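Viral interleukin-10 homolog (Human herpesvirus 5, PDB 1LQS) mimics human interleukin-10, binding and signalling through the host interleukin-10 receptor complex to bring about immunosuppressive effects that the virus exploits. Local coordinates at residues 18-31 with 98-112. Numbering follows the deposited sequence.
Sequences QCRPEDYATRLQDL and TLESIYKDMRQCPLL
The hydroxyl oxygen of S101 is gripped by two nitrogens of R27: NE and NH2 each donate to S101 OG at 3.1 Å, side-on and within the guanidinium plane. Bends at chi2 and chi3 turn the arginine chain along helix 98-106, and the planar group lies with one face over I102 CA. NH2 also forms a salt bridge to D105, with R27 NH2 and D105 OD1 2.6 Å apart; the nitrogen comes from above the carboxylate plane, which stands 76° from the guanidinium. D23 OD1 lies 4.3 Å from D105 OD1, a like-charge proximity that the arginine probably eases, while R27 NH1 reaches back weakly to D23 O. With its side chain set among T98, S101, I102 and D105, R27 is a knob in a hole of the facing helix.

Helices 25-31 and 98-106 run nearly antiparallel, their axes 9.6 Å apart at closest approach, as part of the helical cytokine fold of the IL-10 family. Farther along, T98 CG2 fits against both R27 CB and L31 CG, and L31 CD1 meets I102 CD1 at 3.7 Å. On the other flank Y24 covers the last helical turn, its CD2 against I102 CG2 and its CE2 near D105 CB and M106 CG. Its hydroxyl donates to Q18 O (Y24 OH to Q18 O, 2.6 Å), tying the ring to the preceding loop, and L112 CD1 packs near both oxygens. Beyond the tyrosine, the C19–C109 disulfide (chi3 97°) fastens that loop to the chain leaving helix 98-106. L153 and F146 of the second subunit pack on Y24 and L31, respectively, and Y152 of that subunit hydrogen-bonds to L112 O.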
ATOM      1  N   GLN C  18       3.471 -20.186  -9.885  1.00 62.05           N
ATOM      2  CA  GLN C  18       3.489 -20.078  -8.425  1.00 60.60           C
ATOM      3  C   GLN C  18       3.100 -18.668  -7.980  1.00 59.43           C
ATOM      4  O   GLN C  18       3.305 -18.290  -6.830  1.00 60.09           O
ATOM      5  CB  GLN C  18       4.877 -20.415  -7.857  1.00 60.99           C
ATOM      6  CG  GLN C  18       5.417 -21.793  -8.212  1.00 60.98           C
ATOM      7  CD  GLN C  18       6.033 -21.847  -9.604  1.00 61.75           C
ATOM      8  OE1 GLN C  18       6.552 -22.882 -10.026  1.00 60.83           O
ATOM      9  NE2 GLN C  18       5.980 -20.729 -10.320  1.00 60.15           N
ATOM     10  N   CYS C  19       2.548 -17.890  -8.899  1.00 58.06           N
ATOM     11  CA  CYS C  19       2.124 -16.528  -8.598  1.00 57.12           C
ATOM     12  C   CYS C  19       0.609 -16.445  -8.690  1.00 54.99           C
ATOM     13  O   CYS C  19      -0.005 -15.501  -8.203  1.00 54.48           O
ATOM     14  CB  CYS C  19       2.728 -15.541  -9.599  1.00 58.45           C
ATOM     15  SG  CYS C  19       4.255 -14.642  -9.151  1.00 62.01           S
ATOM     16  N   ARG C  20       0.013 -17.438  -9.341  1.00 54.49           N
ATOM     17  CA  ARG C  20      -1.437 -17.506  -9.515  1.00 53.47           C
ATOM     18  C   ARG C  20      -2.075 -18.189  -8.300  1.00 51.00           C
ATOM     19  O   ARG C  20      -1.720 -19.317  -7.961  1.00 50.97           O
ATOM     20  CB  ARG C  20      -1.770 -18.304 -10.784  1.00 54.60           C
ATOM     21  CG  ARG C  20      -1.248 -17.696 -12.073  1.00 58.92           C
ATOM     22  CD  ARG C  20      -1.722 -18.489 -13.279  1.00 63.08           C
ATOM     23  NE  ARG C  20      -3.075 -18.995 -13.051  1.00 69.83           N
ATOM     24  CZ  ARG C  20      -3.903 -19.435 -13.999  1.00 72.17           C
ATOM     25  NH1 ARG C  20      -3.528 -19.432 -15.278  1.00 72.42           N
ATOM     26  NH2 ARG C  20      -5.108 -19.896 -13.659  1.00 71.92           N
ATOM     27  N   PRO C  21      -3.021 -17.515  -7.624  1.00 48.59           N
ATOM     28  CA  PRO C  21      -3.618 -18.183  -6.468  1.00 47.90           C
ATOM     29  C   PRO C  21      -4.334 -19.472  -6.874  1.00 47.93           C
ATOM     30  O   PRO C  21      -4.473 -20.398  -6.081  1.00 47.85           O
ATOM     31  CB  PRO C  21      -4.540 -17.108  -5.884  1.00 46.11           C
ATOM     32  CG  PRO C  21      -4.855 -16.243  -7.026  1.00 45.22           C
ATOM     33  CD  PRO C  21      -3.573 -16.162  -7.795  1.00 47.53           C
ATOM     34  N   GLU C  22      -4.763 -19.528  -8.124  1.00 47.85           N
ATOM     35  CA  GLU C  22      -5.432 -20.706  -8.659  1.00 49.56           C
ATOM     36  C   GLU C  22      -4.567 -21.929  -8.364  1.00 48.90           C
ATOM     37  O   GLU C  22      -5.074 -23.046  -8.224  1.00 48.12           O
ATOM     38  CB  GLU C  22      -5.593 -20.572 -10.182  1.00 52.16           C
ATOM     39  CG  GLU C  22      -6.501 -19.409 -10.664  1.00 58.32           C
ATOM     40  CD  GLU C  22      -6.066 -18.009 -10.190  1.00 59.44           C
ATOM     41  OE1 GLU C  22      -4.941 -17.578 -10.515  1.00 60.79           O
ATOM     42  OE2 GLU C  22      -6.865 -17.332  -9.498  1.00 60.94           O
ATOM     43  N   ASP C  23      -3.259 -21.701  -8.255  1.00 47.72           N
ATOM     44  CA  ASP C  23      -2.294 -22.770  -8.023  1.00 47.10           C
ATOM     45  C   ASP C  23      -2.218 -23.255  -6.574  1.00 46.34           C
ATOM     46  O   ASP C  23      -1.537 -24.239  -6.274  1.00 45.52           O
ATOM     47  CB  ASP C  23      -0.907 -22.315  -8.500  1.00 49.29           C
ATOM     48  CG  ASP C  23      -0.152 -23.412  -9.261  1.00 53.58           C
ATOM     49  OD1 ASP C  23       0.877 -23.922  -8.741  1.00 53.44           O
ATOM     50  OD2 ASP C  23      -0.593 -23.762 -10.385  1.00 54.20           O
ATOM     51  N   TYR C  24      -2.923 -22.576  -5.675  1.00 44.93           N
ATOM     52  CA  TYR C  24      -2.908 -22.965  -4.273  1.00 42.60           C
ATOM     53  C   TYR C  24      -4.251 -23.517  -3.805  1.00 42.13           C
ATOM     54  O   TYR C  24      -4.396 -23.899  -2.641  1.00 43.17           O
ATOM     55  CB  TYR C  24      -2.516 -21.767  -3.405  1.00 41.57           C
ATOM     56  CG  TYR C  24      -1.164 -21.195  -3.743  1.00 42.08           C
ATOM     57  CD1 TYR C  24      -1.027 -20.158  -4.671  1.00 41.46           C
ATOM     58  CD2 TYR C  24      -0.010 -21.724  -3.172  1.00 42.36           C
ATOM     59  CE1 TYR C  24       0.224 -19.672  -5.026  1.00 40.31           C
ATOM     60  CE2 TYR C  24       1.241 -21.246  -3.517  1.00 42.02           C
ATOM     61  CZ  TYR C  24       1.354 -20.224  -4.444  1.00 42.31           C
ATOM     62  OH  TYR C  24       2.610 -19.783  -4.790  1.00 44.39           O
ATOM     63  N   ALA C  25      -5.225 -23.579  -4.711  1.00 40.39           N
ATOM     64  CA  ALA C  25      -6.560 -24.060  -4.369  1.00 39.01           C
ATOM     65  C   ALA C  25      -6.675 -25.505  -3.836  1.00 37.91           C
ATOM     66  O   ALA C  25      -7.358 -25.736  -2.834  1.00 38.00           O
ATOM     67  CB  ALA C  25      -7.492 -23.860  -5.551  1.00 37.14           C
ATOM     68  N   THR C  26      -6.006 -26.467  -4.465  1.00 36.45           N
ATOM     69  CA  THR C  26      -6.116 -27.852  -4.007  1.00 36.65           C
ATOM     70  C   THR C  26      -5.466 -28.102  -2.653  1.00 38.01           C
ATOM     71  O   THR C  26      -6.008 -28.850  -1.829  1.00 37.98           O
ATOM     72  CB  THR C  26      -5.545 -28.856  -5.029  1.00 35.24           C
ATOM     73  OG1 THR C  26      -6.250 -28.732  -6.267  1.00 33.49           O
ATOM     74  CG2 THR C  26      -5.738 -30.281  -4.527  1.00 35.85           C
ATOM     75  N   ARG C  27      -4.310 -27.490  -2.417  1.00 38.39           N
ATOM     76  CA  ARG C  27      -3.646 -27.658  -1.134  1.00 36.54           C
ATOM     77  C   ARG C  27      -4.459 -26.913  -0.089  1.00 35.20           C
ATOM     78  O   ARG C  27      -4.549 -27.336   1.065  1.00 34.25           O
ATOM     79  CB  ARG C  27      -2.217 -27.131  -1.179  1.00 36.04           C
ATOM     80  CG  ARG C  27      -1.291 -27.998  -2.011  1.00 37.36           C
ATOM     81  CD  ARG C  27      -0.781 -27.217  -3.202  1.00 38.98           C
ATOM     82  NE  ARG C  27       0.652 -26.968  -3.097  1.00 39.69           N
ATOM     83  CZ  ARG C  27       1.285 -26.018  -3.770  1.00 40.32           C
ATOM     84  NH1 ARG C  27       0.609 -25.225  -4.587  1.00 38.36           N
ATOM     85  NH2 ARG C  27       2.595 -25.877  -3.634  1.00 40.55           N
ATOM     86  N   LEU C  28      -5.050 -25.799  -0.483  1.00 33.46           N
ATOM     87  CA  LEU C  28      -5.877 -25.084   0.462  1.00 35.23           C
ATOM     88  C   LEU C  28      -7.014 -26.029   0.844  1.00 36.59           C
ATOM     89  O   LEU C  28      -7.415 -26.094   2.005  1.00 38.41           O
ATOM     90  CB  LEU C  28      -6.452 -23.823  -0.167  1.00 34.94           C
ATOM     91  CG  LEU C  28      -5.561 -22.591  -0.160  1.00 35.72           C
ATOM     92  CD1 LEU C  28      -6.180 -21.486  -1.010  1.00 37.13           C
ATOM     93  CD2 LEU C  28      -5.393 -22.137   1.261  1.00 35.83           C
ATOM     94  N   GLN C  29      -7.525 -26.779  -0.132  1.00 36.63           N
ATOM     95  CA  GLN C  29      -8.628 -27.703   0.137  1.00 35.36           C
ATOM     96  C   GLN C  29      -8.207 -28.919   0.958  1.00 35.02           C
ATOM     97  O   GLN C  29      -8.942 -29.339   1.846  1.00 34.80           O
ATOM     98  CB  GLN C  29      -9.283 -28.152  -1.163  1.00 33.71           C
ATOM     99  CG  GLN C  29     -10.626 -28.789  -0.956  1.00 30.07           C
ATOM    100  CD  GLN C  29     -11.184 -29.309  -2.241  1.00 30.87           C
ATOM    101  OE1 GLN C  29     -10.523 -30.067  -2.950  1.00 31.30           O
ATOM    102  NE2 GLN C  29     -12.405 -28.907  -2.565  1.00 30.04           N
ATOM    103  N   ASP C  30      -7.043 -29.490   0.660  1.00 35.41           N
ATOM    104  CA  ASP C  30      -6.557 -30.616   1.446  1.00 35.81           C
ATOM    105  C   ASP C  30      -6.469 -30.194   2.917  1.00 34.85           C
ATOM    106  O   ASP C  30      -6.990 -30.883   3.788  1.00 36.79           O
ATOM    107  CB  ASP C  30      -5.157 -31.061   1.019  1.00 38.88           C
ATOM    108  CG  ASP C  30      -5.088 -31.526  -0.413  1.00 42.94           C
ATOM    109  OD1 ASP C  30      -6.120 -31.951  -0.989  1.00 44.41           O
ATOM    110  OD2 ASP C  30      -3.965 -31.478  -0.959  1.00 46.44           O
ATOM    111  N   LEU C  31      -5.803 -29.074   3.195  1.00 31.82           N
ATOM    112  CA  LEU C  31      -5.663 -28.607   4.570  1.00 32.41           C
ATOM    113  C   LEU C  31      -7.023 -28.536   5.230  1.00 32.03           C
ATOM    114  O   LEU C  31      -7.225 -29.044   6.342  1.00 30.46           O
ATOM    115  CB  LEU C  31      -4.981 -27.233   4.621  1.00 32.64           C
ATOM    116  CG  LEU C  31      -3.495 -27.267   4.230  1.00 34.41           C
ATOM    117  CD1 LEU C  31      -2.952 -25.845   3.932  1.00 34.55           C
ATOM    118  CD2 LEU C  31      -2.728 -27.937   5.343  1.00 29.35           C
ATOM    119  N   THR C  98       1.581 -30.110   3.773  1.00 38.73           N
ATOM    120  CA  THR C  98       0.885 -29.363   2.735  1.00 38.62           C
ATOM    121  C   THR C  98       1.128 -27.859   2.905  1.00 38.67           C
ATOM    122  O   THR C  98       1.279 -27.125   1.927  1.00 38.83           O
ATOM    123  CB  THR C  98      -0.642 -29.642   2.773  1.00 38.32           C
ATOM    124  OG1 THR C  98      -0.894 -30.983   2.345  1.00 39.35           O
ATOM    125  CG2 THR C  98      -1.399 -28.674   1.871  1.00 38.03           C
ATOM    126  N   LEU C  99       1.169 -27.402   4.147  1.00 38.39           N
ATOM    127  CA  LEU C  99       1.385 -25.992   4.384  1.00 38.84           C
ATOM    128  C   LEU C  99       2.786 -25.681   3.921  1.00 39.86           C
ATOM    129  O   LEU C  99       3.049 -24.618   3.356  1.00 39.57           O
ATOM    130  CB  LEU C  99       1.215 -25.675   5.866  1.00 39.31           C
ATOM    131  CG  LEU C  99       1.121 -24.201   6.266  1.00 39.30           C
ATOM    132  CD1 LEU C  99       0.192 -23.438   5.322  1.00 39.63           C
ATOM    133  CD2 LEU C  99       0.628 -24.132   7.701  1.00 37.65           C
ATOM    134  N   GLU C 100       3.685 -26.634   4.141  1.00 41.13           N
ATOM    135  CA  GLU C 100       5.073 -26.481   3.733  1.00 43.05           C
ATOM    136  C   GLU C 100       5.083 -26.334   2.202  1.00 45.09           C
ATOM    137  O   GLU C 100       5.715 -25.433   1.651  1.00 45.19           O
ATOM    138  CB  GLU C 100       5.865 -27.715   4.181  1.00 43.02           C
ATOM    139  CG  GLU C 100       7.381 -27.549   4.229  1.00 45.58           C
ATOM    140  CD  GLU C 100       7.835 -26.440   5.175  1.00 47.90           C
ATOM    141  OE1 GLU C 100       7.384 -26.415   6.343  1.00 51.12           O
ATOM    142  OE2 GLU C 100       8.654 -25.596   4.758  1.00 46.73           O
ATOM    143  N   SER C 101       4.348 -27.211   1.523  1.00 46.28           N
ATOM    144  CA  SER C 101       4.265 -27.184   0.071  1.00 46.63           C
ATOM    145  C   SER C 101       3.864 -25.795  -0.408  1.00 47.19           C
ATOM    146  O   SER C 101       4.459 -25.254  -1.347  1.00 46.48           O
ATOM    147  CB  SER C 101       3.246 -28.217  -0.411  1.00 47.22           C
ATOM    148  OG  SER C 101       3.189 -28.261  -1.823  1.00 47.23           O
ATOM    149  N   ILE C 102       2.853 -25.221   0.239  1.00 46.66           N
ATOM    150  CA  ILE C 102       2.386 -23.885  -0.113  1.00 46.32           C
ATOM    151  C   ILE C 102       3.473 -22.813   0.107  1.00 47.07           C
ATOM    152  O   ILE C 102       3.695 -21.970  -0.763  1.00 46.47           O
ATOM    153  CB  ILE C 102       1.125 -23.503   0.704  1.00 44.58           C
ATOM    154  CG1 ILE C 102      -0.002 -24.486   0.391  1.00 43.75           C
ATOM    155  CG2 ILE C 102       0.683 -22.090   0.361  1.00 42.58           C
ATOM    156  CD1 ILE C 102      -1.310 -24.135   1.035  1.00 41.87           C
ATOM    157  N   TYR C 103       4.153 -22.860   1.257  1.00 45.99           N
ATOM    158  CA  TYR C 103       5.199 -21.886   1.575  1.00 44.89           C
ATOM    159  C   TYR C 103       6.341 -21.853   0.566  1.00 45.50           C
ATOM    160  O   TYR C 103       6.766 -20.779   0.146  1.00 46.01           O
ATOM    161  CB  TYR C 103       5.786 -22.153   2.959  1.00 43.68           C
ATOM    162  CG  TYR C 103       6.649 -21.015   3.476  1.00 41.82           C
ATOM    163  CD1 TYR C 103       6.107 -19.748   3.690  1.00 41.69           C
ATOM    164  CD2 TYR C 103       7.996 -21.201   3.750  1.00 39.87           C
ATOM    165  CE1 TYR C 103       6.879 -18.701   4.160  1.00 40.74           C
ATOM    166  CE2 TYR C 103       8.777 -20.156   4.222  1.00 40.65           C
ATOM    167  CZ  TYR C 103       8.210 -18.906   4.426  1.00 40.37           C
ATOM    168  OH  TYR C 103       8.972 -17.864   4.901  1.00 38.85           O
ATOM    169  N   LYS C 104       6.851 -23.022   0.195  1.00 46.09           N
ATOM    170  CA  LYS C 104       7.936 -23.099  -0.771  1.00 46.68           C
ATOM    171  C   LYS C 104       7.528 -22.452  -2.086  1.00 46.91           C
ATOM    172  O   LYS C 104       8.355 -21.835  -2.756  1.00 48.01           O
ATOM    173  CB  LYS C 104       8.342 -24.557  -1.013  1.00 48.36           C
ATOM    174  CG  LYS C 104       8.994 -25.212   0.206  1.00 51.77           C
ATOM    175  CD  LYS C 104       9.464 -26.632  -0.081  1.00 53.91           C
ATOM    176  CE  LYS C 104      10.105 -27.251   1.156  1.00 54.58           C
ATOM    177  NZ  LYS C 104      10.543 -28.663   0.946  1.00 55.07           N
ATOM    178  N   ASP C 105       6.252 -22.588  -2.455  1.00 46.14           N
ATOM    179  CA  ASP C 105       5.750 -21.993  -3.694  1.00 44.69           C
ATOM    180  C   ASP C 105       5.487 -20.498  -3.575  1.00 44.42           C
ATOM    181  O   ASP C 105       5.619 -19.766  -4.548  1.00 44.41           O
ATOM    182  CB  ASP C 105       4.468 -22.687  -4.148  1.00 43.70           C
ATOM    183  CG  ASP C 105       4.740 -23.903  -5.000  1.00 44.40           C
ATOM    184  OD1 ASP C 105       3.758 -24.473  -5.536  1.00 42.11           O
ATOM    185  OD2 ASP C 105       5.933 -24.286  -5.127  1.00 43.37           O
ATOM    186  N   MET C 106       5.099 -20.050  -2.389  1.00 45.31           N
ATOM    187  CA  MET C 106       4.831 -18.639  -2.173  1.00 46.71           C
ATOM    188  C   MET C 106       6.107 -17.782  -2.204  1.00 48.64           C
ATOM    189  O   MET C 106       6.070 -16.631  -2.657  1.00 47.98           O
ATOM    190  CB  MET C 106       4.117 -18.440  -0.843  1.00 46.60           C
ATOM    191  CG  MET C 106       2.657 -18.832  -0.828  1.00 43.72           C
ATOM    192  SD  MET C 106       2.025 -18.534   0.839  1.00 42.59           S
ATOM    193  CE  MET C 106       1.975 -16.751   0.861  1.00 41.84           C
ATOM    194  N   ARG C 107       7.228 -18.327  -1.726  1.00 49.96           N
ATOM    195  CA  ARG C 107       8.479 -17.571  -1.729  1.00 52.67           C
ATOM    196  C   ARG C 107       9.201 -17.703  -3.059  1.00 53.17           C
ATOM    197  O   ARG C 107      10.404 -17.487  -3.158  1.00 54.73           O
ATOM    198  CB  ARG C 107       9.393 -18.015  -0.587  1.00 53.78           C
ATOM    199  CG  ARG C 107       8.815 -17.709   0.779  1.00 58.09           C
ATOM    200  CD  ARG C 107       9.838 -17.791   1.900  1.00 60.46           C
ATOM    201  NE  ARG C 107      10.568 -16.538   2.109  1.00 63.60           N
ATOM    202  CZ  ARG C 107      11.689 -16.192   1.479  1.00 64.34           C
ATOM    203  NH1 ARG C 107      12.237 -17.001   0.579  1.00 64.97           N
ATOM    204  NH2 ARG C 107      12.280 -15.039   1.764  1.00 63.92           N
ATOM    205  N   GLN C 108       8.437 -18.042  -4.086  1.00 53.73           N
ATOM    206  CA  GLN C 108       8.964 -18.218  -5.427  1.00 53.93           C
ATOM    207  C   GLN C 108       8.292 -17.154  -6.313  1.00 54.22           C
ATOM    208  O   GLN C 108       8.607 -17.017  -7.500  1.00 53.90           O
ATOM    209  CB  GLN C 108       8.631 -19.637  -5.892  1.00 54.07           C
ATOM    210  CG  GLN C 108       9.552 -20.236  -6.926  1.00 55.38           C
ATOM    211  CD  GLN C 108       9.545 -21.759  -6.870  1.00 57.72           C
ATOM    212  OE1 GLN C 108       9.760 -22.439  -7.882  1.00 57.55           O
ATOM    213  NE2 GLN C 108       9.309 -22.304  -5.674  1.00 56.54           N
ATOM    214  N   CYS C 109       7.363 -16.409  -5.705  1.00 53.92           N
ATOM    215  CA  CYS C 109       6.625 -15.329  -6.368  1.00 52.80           C
ATOM    216  C   CYS C 109       6.802 -14.007  -5.592  1.00 51.88           C
ATOM    217  O   CYS C 109       6.299 -13.852  -4.474  1.00 50.47           O
ATOM    218  CB  CYS C 109       5.124 -15.665  -6.456  1.00 54.61           C
ATOM    219  SG  CYS C 109       4.135 -14.295  -7.151  1.00 55.11           S
ATOM    220  N   PRO C 110       7.515 -13.035  -6.186  1.00 51.54           N
ATOM    221  CA  PRO C 110       7.786 -11.715  -5.595  1.00 50.51           C
ATOM    222  C   PRO C 110       6.520 -11.019  -5.127  1.00 50.06           C
ATOM    223  O   PRO C 110       6.430 -10.532  -3.998  1.00 49.83           O
ATOM    224  CB  PRO C 110       8.434 -10.948  -6.737  1.00 48.98           C
ATOM    225  CG  PRO C 110       9.131 -12.013  -7.495  1.00 50.98           C
ATOM    226  CD  PRO C 110       8.118 -13.133  -7.524  1.00 51.96           C
ATOM    227  N   LEU C 111       5.546 -10.979  -6.023  1.00 49.91           N
ATOM    228  CA  LEU C 111       4.272 -10.335  -5.765  1.00 49.74           C
ATOM    229  C   LEU C 111       3.542 -10.902  -4.535  1.00 49.34           C
ATOM    230  O   LEU C 111       2.715 -10.216  -3.918  1.00 48.66           O
ATOM    231  CB  LEU C 111       3.412 -10.462  -7.018  1.00 50.35           C
ATOM    232  CG  LEU C 111       2.563  -9.255  -7.394  1.00 52.47           C
ATOM    233  CD1 LEU C 111       3.398  -7.988  -7.278  1.00 51.15           C
ATOM    234  CD2 LEU C 111       2.021  -9.441  -8.817  1.00 51.72           C
ATOM    235  N   LEU C 112       3.855 -12.143  -4.171  1.00 48.31           N
ATOM    236  CA  LEU C 112       3.215 -12.760  -3.013  1.00 48.47           C
ATOM    237  C   LEU C 112       3.869 -12.381  -1.687  1.00 48.88           C
ATOM    238  O   LEU C 112       3.256 -12.523  -0.628  1.00 48.71           O
ATOM    239  CB  LEU C 112       3.202 -14.280  -3.154  1.00 46.03           C
ATOM    240  CG  LEU C 112       2.254 -14.793  -4.225  1.00 45.00           C
ATOM    241  CD1 LEU C 112       2.247 -16.301  -4.188  1.00 43.13           C
ATOM    242  CD2 LEU C 112       0.861 -14.229  -3.986  1.00 43.09           C
TER